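Local coordinates for protein beta-L-arabinobiosidase (Bacteroides thetaiotaomicron, PDB 5MQR) that probably hydrolyses glycosidic linkages of plant pectin, acting as a beta-L-arabinobiosidase, with a possible and less certain exo-alpha-sialidase activity, at residues V100-M108 and N118-Y126; M771-Y782 and N829-S840. All coordinates share one frame; numbering follows the deposited sequence.

Contact 1. Residues V100-M108 and N118-Y126; sequences VPPSQTFLM and NPEIVFPPY
Pro102 CB and Pro125 CG meet loosely in the loops that flank the paired strands of a hairpin. Next to them, the carbonyl O of Ser103 receives a CA-H contact from Pro125, and a water joins the same oxygen to the backbone N of Tyr126. Gln104 puts CG between its own N and carbonyl carbon (chi1 64°), which carries the extended chain across the partner. Its amide then divides its contacts: Gln104 OE1 lies 3.3 Å from Pro125 CD, whereas NE2 lies 3.6 Å from Ile121 CG1, with the isoleucine crossing at about a right angle.

Thr105 marks a classic beta bulge, since Val122 and Phe123 both face it. Thr105 N gives an almost straight bond to Phe123 O (3.0 Å, 176° at the hydrogen). Thr105 O takes two donors, Val122 N at 2.9 Å, in the carbonyl plane, and Phe123 N at 3.3 Å, tilted 27° from that plane. The extra residue also brings Val122 CG1 to 3.7 Å from Thr105 CG2, while the edge of the Phe123 ring abuts Thr105 CB.

Beyond the bulge, Phe106 pairs with Ile121 without hydrogen bonds; its ring crosses Pro119 obliquely, Phe106 CD1 being 3.5 Å from Pro119 CB, and CE1 reaches Ile121 CG1. Leu107 restores the bonded pairing through two backbone bonds with Glu120, Leu107 N to Glu120 O measuring 2.8 Å, and packs CB on Val122. The CG of selenomethionine Met108 lies beside the backbone N and CA of Pro119.

Strand 120-123 is outermost in this four-stranded antiparallel sheet, as expected of a beta-propeller blade. Strand 86-94 flanks 104-110 on its other edge, where Tyr91 meets the Phe106 ring, and strands 148-157 and 186-192 of the next sheet pack against Thr105, Leu107 and Phe123.

Contact 2. Residues M771-Y782 and N829-S840; sequences MLDMTKDLETEY and NAKALSIMGILS
Met836 O, on the helix that faces residues 771-782, is gripped twice by Ser840: the hydroxyl donates to it at 2.8 Å (Ser840 OG to Met836 O), and the backbone N reaches it from the opposite face of the carbonyl plane. This turns the hydroxyl back onto its own helix, and what it offers across the contact is a van der Waals surface, Ser840 OG lying 3.5 Å from Leu772 CD2.

The segment axes approach to 10.3 Å, and their N-to-C directions are 133° apart, so the helices run roughly against each other but steeply crossed. Met771 holds CG anti to its N (chi1 -179°), then bends twice. That path puts Met771 SE 3.7 Å from Met836 CG and its CE 3.4 Å from Leu839 CD1, a carbon pair shorter than usual van der Waals contact, whose exact length is doubtful. The chains of Met836 and Thr775 run past each other head to tail, with Thr775 OG1 near Met836 CB; Met836 CE ends 3.8 Å from Leu778 CD1, those two chains being nearly perpendicular.

Leu833 is the knob of a knobs-into-holes fit, seated among Thr775, Leu778, Glu779 and Tyr782. One methyl, CD1, goes to Tyr782 CB; the other, CD2, spans Leu778 CB and Glu779 CG. Farther along, the Tyr782 ring presents its edge to Asn829 CB, with ring and amide planes 78° apart, and Tyr782 OH lies 3.6 Å from Ala830 CB. The Asn829 amide is engaged by the backbones of Ser752 and Asp756, and Tyr849 meets the Tyr782 ring edge-to-face.

With the serine bond kept inside one helix and the asparagine amide committed to another part of the domain, the fit rests on shape: branched leucines and bent selenomethionine chains, selenium derivatives in the crystal, make a mostly buried apolar seam.

The two contacts are separate parts of a long modular chain: their centres are 81 Å apart, their nearest atoms about 60 Å, and they lie on opposite sides of the chain's centre. Contact 1 closes well before contact 2 opens, and they share no sheet or helix. Contact 1 joins adjacent strands of one sheet in the N-terminal beta-propeller region, by backbone bonds across a short connection. Contact 2 packs helices 768-788 and 820-839, in the MGH1-like glycoside hydrolase region, through side chains. The chain thus pairs a mainly beta module with a mainly helical one, and nothing in the geometry couples these two sites directly.

Contact 1. Residues V100-M108 and N118-Y126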
# COMPACT_ATOMS: atom_id res chain seq x y z
N VAL A 100 8.85 -41.31 -22.13
CA VAL A 100 9.40 -41.97 -23.31
C VAL A 100 10.86 -41.56 -23.37
O VAL A 100 11.17 -40.38 -23.56
CB VAL A 100 8.65 -41.61 -24.61
CG1 VAL A 100 9.30 -42.30 -25.82
CG2 VAL A 100 7.18 -42.01 -24.48
N PRO A 101 11.77 -42.54 -23.20
CA PRO A 101 13.20 -42.22 -23.17
C PRO A 101 13.72 -41.75 -24.54
O PRO A 101 13.04 -41.95 -25.53
CB PRO A 101 13.85 -43.55 -22.78
CG PRO A 101 12.88 -44.60 -23.20
CD PRO A 101 11.51 -43.99 -23.15
N PRO A 102 14.90 -41.12 -24.60
CA PRO A 102 15.76 -40.85 -23.45
C PRO A 102 15.29 -39.67 -22.59
O PRO A 102 14.30 -39.02 -22.89
CB PRO A 102 17.15 -40.59 -24.08
CG PRO A 102 16.86 -40.16 -25.48
CD PRO A 102 15.59 -40.85 -25.88
N SER A 103 16.01 -39.44 -21.50
CA SER A 103 15.58 -38.53 -20.47
C SER A 103 16.82 -38.07 -19.72
O SER A 103 17.70 -38.89 -19.43
CB SER A 103 14.62 -39.24 -19.52
OG SER A 103 14.01 -38.36 -18.59
N GLN A 104 16.88 -36.78 -19.41
CA GLN A 104 18.02 -36.22 -18.72
C GLN A 104 17.63 -34.96 -18.00
O GLN A 104 16.51 -34.48 -18.16
CB GLN A 104 19.13 -35.89 -19.72
CG GLN A 104 18.76 -34.82 -20.71
CD GLN A 104 19.63 -34.82 -21.95
OE1 GLN A 104 20.38 -35.76 -22.22
NE2 GLN A 104 19.55 -33.74 -22.71
N THR A 105 18.57 -34.42 -17.21
CA THR A 105 18.37 -33.21 -16.44
C THR A 105 19.36 -32.13 -16.87
O THR A 105 20.55 -32.39 -17.00
CB THR A 105 18.52 -33.53 -14.94
OG1 THR A 105 17.53 -34.51 -14.58
CG2 THR A 105 18.38 -32.25 -14.03
N PHE A 106 18.84 -30.93 -17.09
CA PHE A 106 19.59 -29.75 -17.56
C PHE A 106 19.82 -28.77 -16.41
O PHE A 106 19.02 -28.72 -15.47
CB PHE A 106 18.82 -29.00 -18.63
CG PHE A 106 18.88 -29.62 -20.00
CD1 PHE A 106 20.06 -29.63 -20.73
CD2 PHE A 106 17.72 -30.11 -20.60
CE1 PHE A 106 20.10 -30.15 -22.03
CE2 PHE A 106 17.75 -30.61 -21.89
CZ PHE A 106 18.94 -30.63 -22.61
N LEU A 107 20.90 -28.00 -16.50
CA LEU A 107 21.19 -26.89 -15.59
C LEU A 107 21.54 -25.61 -16.34
O LEU A 107 22.31 -25.65 -17.33
CB LEU A 107 22.35 -27.22 -14.67
CG LEU A 107 22.71 -26.23 -13.56
CD1 LEU A 107 21.67 -26.30 -12.44
CD2 LEU A 107 24.10 -26.51 -13.03
N MSE A 108 21.05 -24.49 -15.83
CA MSE A 108 21.32 -23.15 -16.34
C MSE A 108 21.54 -22.21 -15.19
O MSE A 108 20.94 -22.38 -14.12
CB MSE A 108 20.07 -22.56 -16.98
CG MSE A 108 19.61 -23.28 -18.21
SE MSE A 108 17.78 -22.69 -18.59
CE MSE A 108 18.26 -21.15 -19.71
N ASN A 118 23.43 -21.23 -21.44
CA ASN A 118 22.75 -22.33 -22.11
C ASN A 118 22.55 -23.54 -21.18
O ASN A 118 23.37 -23.79 -20.31
CB ASN A 118 23.52 -22.75 -23.37
CG ASN A 118 23.52 -21.66 -24.45
OD1 ASN A 118 22.58 -20.86 -24.58
ND2 ASN A 118 24.58 -21.61 -25.21
N PRO A 119 21.42 -24.27 -21.35
CA PRO A 119 21.22 -25.52 -20.61
C PRO A 119 22.40 -26.41 -20.85
O PRO A 119 22.85 -26.56 -21.98
CB PRO A 119 19.97 -26.14 -21.24
CG PRO A 119 19.26 -25.02 -21.88
CD PRO A 119 20.26 -23.93 -22.19
N GLU A 120 22.91 -26.97 -19.77
CA GLU A 120 24.06 -27.84 -19.77
C GLU A 120 23.54 -29.16 -19.18
O GLU A 120 22.86 -29.12 -18.15
CB GLU A 120 25.11 -27.21 -18.86
CG GLU A 120 26.52 -27.15 -19.39
CD GLU A 120 27.51 -26.67 -18.32
OE1 GLU A 120 27.26 -25.62 -17.69
OE2 GLU A 120 28.54 -27.36 -18.12
N ILE A 121 23.84 -30.30 -19.79
CA ILE A 121 23.40 -31.58 -19.24
C ILE A 121 24.14 -31.83 -17.92
O ILE A 121 25.37 -31.87 -17.89
CB ILE A 121 23.63 -32.76 -20.22
CG1 ILE A 121 22.79 -32.58 -21.50
CG2 ILE A 121 23.27 -34.10 -19.56
CD1 ILE A 121 23.30 -33.37 -22.69
N VAL A 122 23.39 -31.96 -16.83
CA VAL A 122 23.97 -32.10 -15.49
C VAL A 122 23.81 -33.53 -14.96
O VAL A 122 24.68 -34.01 -14.25
CB VAL A 122 23.44 -30.99 -14.53
CG1 VAL A 122 21.96 -31.15 -14.20
CG2 VAL A 122 24.27 -30.93 -13.26
N PHE A 123 22.73 -34.21 -15.33
CA PHE A 123 22.63 -35.67 -15.19
C PHE A 123 22.21 -36.25 -16.55
O PHE A 123 21.14 -35.91 -17.04
CB PHE A 123 21.66 -36.06 -14.09
CG PHE A 123 22.07 -35.57 -12.72
CD1 PHE A 123 23.23 -36.04 -12.13
CD2 PHE A 123 21.32 -34.63 -12.04
CE1 PHE A 123 23.62 -35.61 -10.88
CE2 PHE A 123 21.71 -34.19 -10.78
CZ PHE A 123 22.87 -34.68 -10.21
N PRO A 124 23.06 -37.09 -17.18
CA PRO A 124 22.81 -37.55 -18.53
C PRO A 124 21.94 -38.82 -18.58
O PRO A 124 21.66 -39.41 -17.53
CB PRO A 124 24.24 -37.88 -19.04
CG PRO A 124 24.96 -38.35 -17.85
CD PRO A 124 24.34 -37.65 -16.66
N PRO A 125 21.52 -39.24 -19.79
CA PRO A 125 20.81 -40.52 -19.98
C PRO A 125 21.54 -41.69 -19.31
O PRO A 125 22.78 -41.77 -19.39
CB PRO A 125 20.80 -40.69 -21.50
CG PRO A 125 20.87 -39.30 -22.04
CD PRO A 125 21.74 -38.54 -21.08
N TYR A 126 20.77 -42.57 -18.68
CA TYR A 126 21.30 -43.68 -17.90
C TYR A 126 20.72 -44.99 -18.41
O TYR A 126 19.54 -45.08 -18.67
CB TYR A 126 20.94 -43.48 -16.43
CG TYR A 126 21.56 -44.47 -15.46
CD1 TYR A 126 21.02 -45.76 -15.29
CD2 TYR A 126 22.67 -44.11 -14.67
CE1 TYR A 126 21.59 -46.67 -14.41
CE2 TYR A 126 23.24 -45.01 -13.77
CZ TYR A 126 22.70 -46.29 -13.65
OH TYR A 126 23.24 -47.18 -12.77
O HOH W 1 18.02 -41.58 -18.45
O HOH W 2 24.68 -23.50 -17.98

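Contact 2. Residues M771-Y782 and N829-S840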
# COMPACT_ATOMS: atom_id res chain seq x y z
N MSE A 771 -1.25 34.96 2.60
CA MSE A 771 -0.68 35.32 3.89
C MSE A 771 -0.08 36.72 3.83
O MSE A 771 -0.41 37.54 4.65
CB MSE A 771 0.33 34.27 4.35
CG MSE A 771 1.00 34.49 5.71
SE MSE A 771 2.58 35.67 5.45
CE MSE A 771 3.72 34.40 4.45
N LEU A 772 0.77 37.01 2.85
CA LEU A 772 1.42 38.34 2.74
C LEU A 772 0.39 39.46 2.62
O LEU A 772 0.52 40.52 3.27
CB LEU A 772 2.40 38.40 1.56
CG LEU A 772 3.67 37.51 1.63
CD1 LEU A 772 4.46 37.51 0.33
CD2 LEU A 772 4.57 37.94 2.77
N ASP A 773 -0.66 39.21 1.83
CA ASP A 773 -1.76 40.17 1.65
C ASP A 773 -2.62 40.42 2.90
O ASP A 773 -3.26 41.45 2.99
CB ASP A 773 -2.63 39.74 0.45
CG ASP A 773 -3.82 40.66 0.23
OD1 ASP A 773 -3.65 41.76 -0.34
OD2 ASP A 773 -4.93 40.26 0.66
N MSE A 774 -2.63 39.48 3.85
CA MSE A 774 -3.39 39.60 5.12
C MSE A 774 -2.63 40.26 6.26
O MSE A 774 -3.20 40.55 7.31
CB MSE A 774 -3.85 38.20 5.59
CG MSE A 774 -5.21 37.81 5.02
SE MSE A 774 -6.66 39.01 5.61
CE MSE A 774 -6.56 38.66 7.56
N THR A 775 -1.33 40.50 6.06
CA THR A 775 -0.41 41.00 7.10
C THR A 775 -0.87 42.34 7.72
O THR A 775 -0.96 42.44 8.94
CB THR A 775 1.05 41.00 6.53
OG1 THR A 775 1.58 39.66 6.63
CG2 THR A 775 1.95 41.92 7.21
N LYS A 776 -1.17 43.34 6.89
CA LYS A 776 -1.63 44.63 7.40
C LYS A 776 -2.91 44.53 8.22
O LYS A 776 -2.99 45.13 9.29
CB LYS A 776 -1.84 45.64 6.27
CG LYS A 776 -0.54 46.09 5.63
CD LYS A 776 -0.76 47.25 4.66
CE LYS A 776 0.34 47.32 3.60
NZ LYS A 776 0.60 48.74 3.22
N ASP A 777 -3.86 43.73 7.74
CA ASP A 777 -5.12 43.49 8.42
C ASP A 777 -4.90 42.91 9.81
O ASP A 777 -5.61 43.29 10.75
CB ASP A 777 -6.03 42.53 7.66
CG ASP A 777 -6.30 42.96 6.24
OD1 ASP A 777 -5.37 42.85 5.40
OD2 ASP A 777 -7.46 43.39 5.98
N LEU A 778 -3.94 41.99 9.92
CA LEU A 778 -3.59 41.39 11.20
C LEU A 778 -2.88 42.34 12.15
O LEU A 778 -3.09 42.26 13.37
CB LEU A 778 -2.78 40.12 11.03
CG LEU A 778 -3.52 38.98 10.31
CD1 LEU A 778 -2.51 37.89 9.99
CD2 LEU A 778 -4.71 38.47 11.12
N GLU A 779 -2.07 43.25 11.61
CA GLU A 779 -1.41 44.30 12.43
C GLU A 779 -2.43 45.26 13.00
O GLU A 779 -2.35 45.61 14.17
CB GLU A 779 -0.37 45.13 11.65
CG GLU A 779 0.82 44.35 11.15
CD GLU A 779 1.71 45.18 10.23
OE1 GLU A 779 2.30 46.15 10.74
OE2 GLU A 779 1.81 44.85 9.02
N THR A 780 -3.35 45.70 12.15
CA THR A 780 -4.45 46.54 12.60
C THR A 780 -5.23 45.85 13.74
O THR A 780 -5.53 46.48 14.75
CB THR A 780 -5.42 46.91 11.44
OG1 THR A 780 -4.68 47.58 10.42
CG2 THR A 780 -6.60 47.82 11.93
N GLU A 781 -5.55 44.57 13.57
CA GLU A 781 -6.21 43.81 14.64
C GLU A 781 -5.38 43.82 15.94
O GLU A 781 -5.91 44.14 17.03
CB GLU A 781 -6.49 42.38 14.21
CG GLU A 781 -7.16 41.52 15.26
CD GLU A 781 -7.43 40.10 14.79
OE1 GLU A 781 -6.74 39.62 13.86
OE2 GLU A 781 -8.32 39.46 15.40
N TYR A 782 -4.10 43.46 15.83
CA TYR A 782 -3.20 43.36 16.98
C TYR A 782 -3.15 44.70 17.74
O TYR A 782 -3.35 44.75 18.95
CB TYR A 782 -1.79 42.95 16.55
CG TYR A 782 -0.90 42.66 17.72
CD1 TYR A 782 -0.33 43.69 18.47
CD2 TYR A 782 -0.64 41.35 18.11
CE1 TYR A 782 0.47 43.40 19.56
CE2 TYR A 782 0.17 41.06 19.19
CZ TYR A 782 0.72 42.09 19.91
OH TYR A 782 1.51 41.79 21.00
N ASN A 829 0.01 35.77 18.64
CA ASN A 829 -0.20 36.69 17.51
C ASN A 829 1.06 37.48 17.20
O ASN A 829 1.44 37.63 16.04
CB ASN A 829 -1.33 37.67 17.77
CG ASN A 829 -2.69 37.01 17.83
OD1 ASN A 829 -2.93 35.99 17.18
ND2 ASN A 829 -3.59 37.61 18.60
N ALA A 830 1.69 37.95 18.26
CA ALA A 830 2.98 38.65 18.17
C ALA A 830 4.03 37.76 17.53
O ALA A 830 4.71 38.17 16.60
CB ALA A 830 3.43 39.12 19.54
N LYS A 831 4.16 36.52 18.01
CA LYS A 831 5.16 35.61 17.47
C LYS A 831 4.90 35.36 15.99
O LYS A 831 5.82 35.37 15.18
CB LYS A 831 5.14 34.27 18.21
CG LYS A 831 6.51 33.63 18.38
CD LYS A 831 6.53 32.11 18.25
CE LYS A 831 5.45 31.38 19.06
NZ LYS A 831 5.46 29.94 18.65
N ALA A 832 3.63 35.16 15.64
CA ALA A 832 3.23 34.87 14.26
C ALA A 832 3.47 36.07 13.36
O ALA A 832 3.94 35.90 12.24
CB ALA A 832 1.77 34.44 14.20
N LEU A 833 3.16 37.27 13.84
CA LEU A 833 3.40 38.47 13.06
C LEU A 833 4.89 38.74 12.87
O LEU A 833 5.26 39.25 11.84
CB LEU A 833 2.68 39.69 13.67
CG LEU A 833 1.19 39.79 13.30
CD1 LEU A 833 0.44 40.66 14.28
CD2 LEU A 833 1.01 40.33 11.89
N SER A 834 5.73 38.38 13.84
CA SER A 834 7.18 38.48 13.68
C SER A 834 7.66 37.61 12.52
O SER A 834 8.37 38.09 11.63
CB SER A 834 7.92 38.08 14.95
OG SER A 834 9.31 38.30 14.81
N ILE A 835 7.26 36.34 12.56
CA ILE A 835 7.53 35.41 11.46
C ILE A 835 7.01 35.95 10.12
O ILE A 835 7.73 35.91 9.14
CB ILE A 835 7.01 33.99 11.76
CG1 ILE A 835 7.87 33.34 12.85
CG2 ILE A 835 6.99 33.11 10.51
CD1 ILE A 835 7.22 32.17 13.57
N MSE A 836 5.81 36.52 10.09
CA MSE A 836 5.29 37.11 8.84
C MSE A 836 6.09 38.30 8.37
O MSE A 836 6.13 38.58 7.18
CB MSE A 836 3.80 37.50 8.94
CG MSE A 836 2.97 36.22 9.05
SE MSE A 836 1.04 36.60 9.15
CE MSE A 836 0.73 36.27 11.07
N GLY A 837 6.71 39.03 9.30
CA GLY A 837 7.66 40.08 8.97
C GLY A 837 8.87 39.55 8.21
O GLY A 837 9.25 40.10 7.18
N ILE A 838 9.45 38.46 8.70
CA ILE A 838 10.60 37.84 8.03
C ILE A 838 10.22 37.34 6.63
O ILE A 838 10.97 37.55 5.69
CB ILE A 838 11.19 36.67 8.85
CG1 ILE A 838 11.74 37.18 10.19
CG2 ILE A 838 12.29 35.95 8.06
CD1 ILE A 838 11.82 36.10 11.25
N LEU A 839 9.05 36.70 6.50
CA LEU A 839 8.57 36.21 5.20
C LEU A 839 8.21 37.37 4.25
O LEU A 839 8.33 37.23 3.04
CB LEU A 839 7.37 35.26 5.38
CG LEU A 839 7.60 33.98 6.21
CD1 LEU A 839 6.29 33.23 6.40
CD2 LEU A 839 8.65 33.04 5.62
N SER A 840 7.78 38.51 4.80
CA SER A 840 7.52 39.74 4.04
C SER A 840 8.81 40.42 3.55
O SER A 840 8.72 41.35 2.77
CB SER A 840 6.74 40.77 4.90
OG SER A 840 5.39 40.40 5.14